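Local structure of Hia (Haemophilus influenzae, 1S7M) at the interface of chains A and B. The protein is a trimeric autotransporter adhesin of the outer membrane whose passenger region, of which this chain is a binding-domain fragment, recognises the host for bacterial adhesion. Coordinates in Å, arbitrary orientation; residue numbers count along the deposited sequence, not the author numbering. Chains: chain A/B, Hia.

Contact 1: the interface of chains A and B. Residues chain A 50-52, 106; chain B 102.
The backbone amide of A:Val51 and the carbonyl oxygen of B:Asn102 share a direct hydrogen bond in this patch of the subunit interface in the trimeric adhesin. At 2.9 Å from A:Val51 N to B:Asn102 O, the N-H is aimed almost straight at its acceptor (178° at the hydrogen). The donor nevertheless lies well above the carbonyl plane, 43° out of it, so neither lone pair is met squarely. The neighbouring amide of A:Asn50 also comes near this oxygen, but its N-H points elsewhere and makes no bond.

A second polar link runs through water. Water 1 is 2.9 Å from A:Thr106 OG1, the side-chain hydroxyl, and 2.8 Å from B:Asn102 OD1, the amide oxygen. Threonine and asparagine suit this bridge because each offers a short polar group that a single water can span.

Apolar packing adds to these polar links. With CG beside its own backbone N (chi1 -62°), B:Asn102 lays its flat amide alongside A:Val52, the two side chains pointing the same way. The CG1 methyl of A:Val52 meets the amide carbon B:Asn102 CG at 3.5 Å. Valine gives a compact apolar flank here, while asparagine uses both backbone and side chain.

A:Val51, a one-residue strand, and its neighbours fall in the stretch matching the HiaBD2_N (GIN) family. The patch joins this region of short strands and loops to a chain B loop, shortly before helix 107-111, which leads on towards the Trp ring strands.

Contact 2: the interface of chains A and B. Residues chain A 137-139; chain B 81, 115-118.
A:Glu138 faces B:Val116 in a parallel bridge, and A:Val139 faces B:Ile117, joining strand 138-143 of chain A to strand 114-119 of chain B in the Trp ring domain of this trimeric autotransporter. The dense part begins with this intersubunit sheet edge. A:Asn137 O receives B:Val116 N at 2.9 Å, B:Val116 O receives A:Val139 N at 2.8 Å, and A:Val139 O receives B:Ser118 N at 2.9 Å. A:Val139 meets the CE3-CZ3 rim of the indole obliquely, with A:Val139 CB 3.8 Å from B:Trp115 CZ3; a branched residue suits both the strand and packing beside that rim.

A:Glu138, hiding 58 Å², is equally close-fitting. Fully extended, with CG opposite its backbone N (chi1 180°), it carries its carboxylate past B:Val116, whose CG1 touches A:Glu138 CG at 3.6 Å. B:Tyr81 OH donates to A:Glu138 OE1 over 2.8 Å and B:Ser118 OG to A:Glu138 OE2 over 2.5 Å, each carboxylate oxygen accepting through its anti lone pair, the one away from the other oxygen. This double grip restrains the carboxylate's rotation. B:Tyr81 comes from a separate element, 3-10 helix 79-81; B:Val116 CG2 covers one ring face, and ring and carboxylate planes stand 63° apart.

By contrast, the margin at B:Ile117 is thin: it hides 1 Å², its side chain taking little part.

Contact 3: the interface of chains A and B. Residues chain A 150-152, 161; chain B 122-123, 129.
Strand 147-154 of chain A meets the end of strand 121-122 of chain B and the loop residue that follows it, with strand 129-134 of chain B alongside. These elements belong to the Trp ring domain of the trimeric autotransporter, and A:Gly151 and B:Thr122 form a parallel bridge between subunits. B:Thr123 N donates to A:Gly151 O over 2.8 Å, from above the carbonyl plane by 39°.

Hydroxyls continue the contact. A:Ser150 OG and B:Thr123 OG1 hydrogen bond at 2.7 Å. B:Thr123 holds OG1 beside its own backbone N (chi1 -47°), which turns the hydroxyl towards chain A as well as to water 2, 2.5 Å from OG1 of B:Thr123. That water is also 3.0 Å from A:Thr161 OG1 on strand 157-164, tying a second strand of chain A to B:Thr123. Short hydroxyl side chains suit such close strand-to-loop packing.

The A:Gly151-A:Lys152 peptide lies over the flat aromatic face of B:Tyr129, A:Gly151 C being 3.7 Å from the centroid and offset towards the rim; glycine has no side chain to hold the backbone away. A:Lys152 CA packs 3.5 Å from the ring carbon B:Tyr129 CE1. The lysine chain bends at chi2 to chi4 while its aliphatic base packs on B:Thr123, A:Lys152 CB meeting B:Thr123 CB at 3.9 Å.

Contact 1: the interface of chains A and B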
loop_
_atom_site.group_PDB
_atom_site.type_symbol
_atom_site.label_atom_id
_atom_site.label_comp_id
_atom_site.label_asym_id
_atom_site.label_seq_id
_atom_site.Cartn_x
_atom_site.Cartn_y
_atom_site.Cartn_z
ATOM N N ASN A 50 -0.457 17.577 -6.135
ATOM C CA ASN A 50 -1.849 17.996 -6.193
ATOM C C ASN A 50 -2.679 16.960 -6.925
ATOM O O ASN A 50 -3.417 17.276 -7.867
ATOM C CB ASN A 50 -1.944 19.346 -6.884
ATOM C CG ASN A 50 -1.031 20.364 -6.249
ATOM O OD1 ASN A 50 -1.102 20.609 -5.044
ATOM N ND2 ASN A 50 -0.155 20.951 -7.048
ATOM N N VAL A 51 -2.559 15.711 -6.474
ATOM C CA VAL A 51 -3.302 14.631 -7.083
ATOM C C VAL A 51 -4.071 13.818 -6.031
ATOM O O VAL A 51 -3.596 13.629 -4.909
ATOM C CB VAL A 51 -2.355 13.692 -7.890
ATOM C CG1 VAL A 51 -1.412 12.975 -6.953
ATOM C CG2 VAL A 51 -3.177 12.689 -8.719
ATOM N N VAL A 52 -5.288 13.408 -6.388
ATOM C CA VAL A 52 -6.107 12.558 -5.532
ATOM C C VAL A 52 -6.583 11.357 -6.371
ATOM O O VAL A 52 -6.606 11.407 -7.599
ATOM C CB VAL A 52 -7.360 13.299 -4.941
ATOM C CG1 VAL A 52 -6.936 14.604 -4.261
ATOM C CG2 VAL A 52 -8.398 13.523 -6.015
ATOM N N THR A 106 -2.308 7.700 -4.077
ATOM C CA THR A 106 -1.561 8.772 -3.407
ATOM C C THR A 106 -0.964 8.362 -2.075
ATOM O O THR A 106 -1.322 7.338 -1.493
ATOM C CB THR A 106 -2.474 9.951 -3.088
ATOM O OG1 THR A 106 -3.325 9.571 -2.011
ATOM C CG2 THR A 106 -3.359 10.330 -4.302
ATOM N N ASN B 102 -1.783 14.402 -1.017
ATOM C CA ASN B 102 -2.081 14.374 -2.451
ATOM C C ASN B 102 -0.861 14.349 -3.356
ATOM O O ASN B 102 -0.718 15.191 -4.248
ATOM C CB ASN B 102 -2.965 15.564 -2.818
ATOM C CG ASN B 102 -4.292 15.523 -2.114
ATOM O OD1 ASN B 102 -4.559 14.617 -1.330
ATOM N ND2 ASN B 102 -5.140 16.503 -2.386
HETATM O O HOH W 1 -4.848 11.840 -1.137
#

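Contact 2: the interface of chains A and B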
loop_
_atom_site.group_PDB
_atom_site.type_symbol
_atom_site.label_atom_id
_atom_site.label_comp_id
_atom_site.label_asym_id
_atom_site.label_seq_id
_atom_site.Cartn_x
_atom_site.Cartn_y
_atom_site.Cartn_z
ATOM N N ASN A 137 3.446 -0.305 12.170
ATOM C CA ASN A 137 2.850 -0.583 13.458
ATOM C C ASN A 137 3.447 -1.936 13.815
ATOM O O ASN A 137 3.884 -2.679 12.930
ATOM C CB ASN A 137 1.303 -0.700 13.393
ATOM C CG ASN A 137 0.589 0.616 13.727
ATOM O OD1 ASN A 137 1.002 1.355 14.642
ATOM N ND2 ASN A 137 -0.479 0.910 13.006
ATOM N N GLU A 138 3.468 -2.262 15.099
ATOM C CA GLU A 138 4.016 -3.538 15.564
ATOM C C GLU A 138 2.992 -4.345 16.347
ATOM O O GLU A 138 2.221 -3.796 17.115
ATOM C CB GLU A 138 5.233 -3.305 16.493
ATOM C CG GLU A 138 5.874 -4.596 17.032
ATOM C CD GLU A 138 7.104 -4.340 17.952
ATOM O OE1 GLU A 138 7.627 -3.207 17.943
ATOM O OE2 GLU A 138 7.534 -5.272 18.665
ATOM N N VAL A 139 3.015 -5.648 16.148
ATOM C CA VAL A 139 2.133 -6.563 16.851
ATOM C C VAL A 139 3.062 -7.569 17.539
ATOM O O VAL A 139 3.912 -8.185 16.902
ATOM C CB VAL A 139 1.186 -7.329 15.888
ATOM C CG1 VAL A 139 0.386 -8.360 16.669
ATOM C CG2 VAL A 139 0.242 -6.360 15.186
ATOM N N TYR B 81 12.500 -1.923 12.445
ATOM C CA TYR B 81 11.747 -1.113 11.501
ATOM C C TYR B 81 12.520 -0.682 10.271
ATOM O O TYR B 81 11.957 -0.041 9.375
ATOM C CB TYR B 81 11.257 0.162 12.196
ATOM C CG TYR B 81 10.263 -0.074 13.285
ATOM C CD1 TYR B 81 10.663 -0.604 14.514
ATOM C CD2 TYR B 81 8.902 0.182 13.080
ATOM C CE1 TYR B 81 9.735 -0.883 15.516
ATOM C CE2 TYR B 81 7.960 -0.090 14.079
ATOM C CZ TYR B 81 8.383 -0.627 15.291
ATOM O OH TYR B 81 7.467 -0.947 16.271
ATOM N N TRP B 115 4.340 -4.351 8.502
ATOM C CA TRP B 115 4.216 -4.150 9.930
ATOM C C TRP B 115 5.247 -5.048 10.622
ATOM O O TRP B 115 5.737 -6.034 10.037
ATOM C CB TRP B 115 2.765 -4.433 10.427
ATOM C CG TRP B 115 2.191 -5.710 9.945
ATOM C CD1 TRP B 115 1.700 -5.968 8.687
ATOM C CD2 TRP B 115 2.060 -6.929 10.679
ATOM N NE1 TRP B 115 1.277 -7.263 8.606
ATOM C CE2 TRP B 115 1.483 -7.877 9.813
ATOM C CE3 TRP B 115 2.372 -7.312 11.984
ATOM C CZ2 TRP B 115 1.211 -9.182 10.205
ATOM C CZ3 TRP B 115 2.099 -8.609 12.374
ATOM C CH2 TRP B 115 1.522 -9.527 11.487
ATOM N N VAL B 116 5.595 -4.696 11.852
ATOM C CA VAL B 116 6.560 -5.480 12.614
ATOM C C VAL B 116 5.885 -6.543 13.452
ATOM O O VAL B 116 4.945 -6.244 14.186
ATOM C CB VAL B 116 7.394 -4.572 13.581
ATOM C CG1 VAL B 116 8.287 -5.430 14.498
ATOM C CG2 VAL B 116 8.251 -3.604 12.759
ATOM N N ILE B 117 6.329 -7.789 13.323
ATOM C CA ILE B 117 5.780 -8.839 14.167
ATOM C C ILE B 117 6.880 -9.229 15.154
ATOM O O ILE B 117 8.048 -9.389 14.765
ATOM C CB ILE B 117 5.302 -10.077 13.371
ATOM C CG1 ILE B 117 4.610 -11.041 14.329
ATOM C CG2 ILE B 117 6.462 -10.775 12.639
ATOM C CD1 ILE B 117 4.076 -12.318 13.668
ATOM N N SER B 118 6.514 -9.353 16.430
ATOM C CA SER B 118 7.471 -9.699 17.470
ATOM C C SER B 118 6.935 -10.623 18.564
ATOM O O SER B 118 5.715 -10.840 18.721
ATOM C CB SER B 118 7.995 -8.421 18.113
ATOM O OG SER B 118 6.936 -7.710 18.727
#

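Contact 3: the interface of chains A and B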
loop_
_atom_site.group_PDB
_atom_site.type_symbol
_atom_site.label_atom_id
_atom_site.label_comp_id
_atom_site.label_asym_id
_atom_site.label_seq_id
_atom_site.Cartn_x
_atom_site.Cartn_y
_atom_site.Cartn_z
ATOM N N SER A 150 6.680 -18.103 21.348
ATOM C CA SER A 150 7.945 -17.797 20.658
ATOM C C SER A 150 7.809 -17.687 19.149
ATOM O O SER A 150 6.913 -18.290 18.552
ATOM C CB SER A 150 9.003 -18.870 20.975
ATOM O OG SER A 150 8.609 -20.122 20.434
ATOM N N GLY A 151 8.729 -16.935 18.543
ATOM C CA GLY A 151 8.710 -16.746 17.096
ATOM C C GLY A 151 9.996 -17.179 16.389
ATOM O O GLY A 151 11.042 -17.365 17.025
ATOM N N LYS A 152 9.913 -17.331 15.070
ATOM C CA LYS A 152 11.054 -17.742 14.253
ATOM C C LYS A 152 10.674 -17.733 12.768
ATOM O O LYS A 152 9.625 -18.242 12.398
ATOM C CB LYS A 152 11.487 -19.161 14.667
ATOM C CG LYS A 152 12.442 -19.860 13.711
ATOM C CD LYS A 152 13.762 -19.116 13.589
ATOM C CE LYS A 152 14.833 -19.699 14.508
ATOM N NZ LYS A 152 15.144 -21.110 14.144
ATOM N N THR A 161 4.936 -19.820 17.638
ATOM C CA THR A 161 4.607 -21.096 18.262
ATOM C C THR A 161 4.097 -20.951 19.688
ATOM O O THR A 161 4.590 -20.114 20.453
ATOM C CB THR A 161 5.828 -22.051 18.227
ATOM O OG1 THR A 161 6.095 -22.406 16.871
ATOM C CG2 THR A 161 5.545 -23.330 19.002
ATOM N N THR B 122 12.421 -16.521 21.122
ATOM C CA THR B 122 12.719 -17.018 19.791
ATOM C C THR B 122 12.635 -18.529 19.900
ATOM O O THR B 122 13.314 -19.135 20.731
ATOM C CB THR B 122 14.127 -16.612 19.333
ATOM O OG1 THR B 122 14.178 -15.195 19.124
ATOM C CG2 THR B 122 14.488 -17.331 18.042
ATOM N N THR B 123 11.792 -19.137 19.075
ATOM C CA THR B 123 11.595 -20.577 19.095
ATOM C C THR B 123 12.923 -21.328 18.975
ATOM O O THR B 123 13.651 -21.182 17.982
ATOM C CB THR B 123 10.666 -21.016 17.943
ATOM O OG1 THR B 123 9.514 -20.155 17.907
ATOM C CG2 THR B 123 10.225 -22.470 18.129
ATOM N N TYR B 129 12.299 -12.071 19.514
ATOM C CA TYR B 129 12.103 -12.269 18.090
ATOM C C TYR B 129 11.377 -11.102 17.439
ATOM O O TYR B 129 10.563 -10.419 18.056
ATOM C CB TYR B 129 11.314 -13.546 17.828
ATOM C CG TYR B 129 10.819 -13.664 16.401
ATOM C CD1 TYR B 129 11.656 -14.115 15.377
ATOM C CD2 TYR B 129 9.499 -13.330 16.077
ATOM C CE1 TYR B 129 11.196 -14.239 14.080
ATOM C CE2 TYR B 129 9.022 -13.451 14.778
ATOM C CZ TYR B 129 9.861 -13.907 13.788
ATOM O OH TYR B 129 9.358 -14.087 12.524
HETATM O O HOH W 2 8.033 -20.326 15.937
#

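Contacts 2 and 3 are neighbours, about 14 Å apart between the centres of their C-alpha atoms, whereas contact 1 lies about 28 Å from contact 2 and about 41 Å from contact 3. No residue is shared, but in chain B helix 107-111 leads from the loop holding B:Asn102 to strand 114-119 of contact 2, and strands 121-122 and 129-134 carry the Trp ring domain into contact 3. In chain A, strand 138-143 of contact 2 precedes strand 147-154 of contact 3. Both contacts pair strands in parallel. Repeated around the homotrimer, these contacts would join the subunits at several levels along its length.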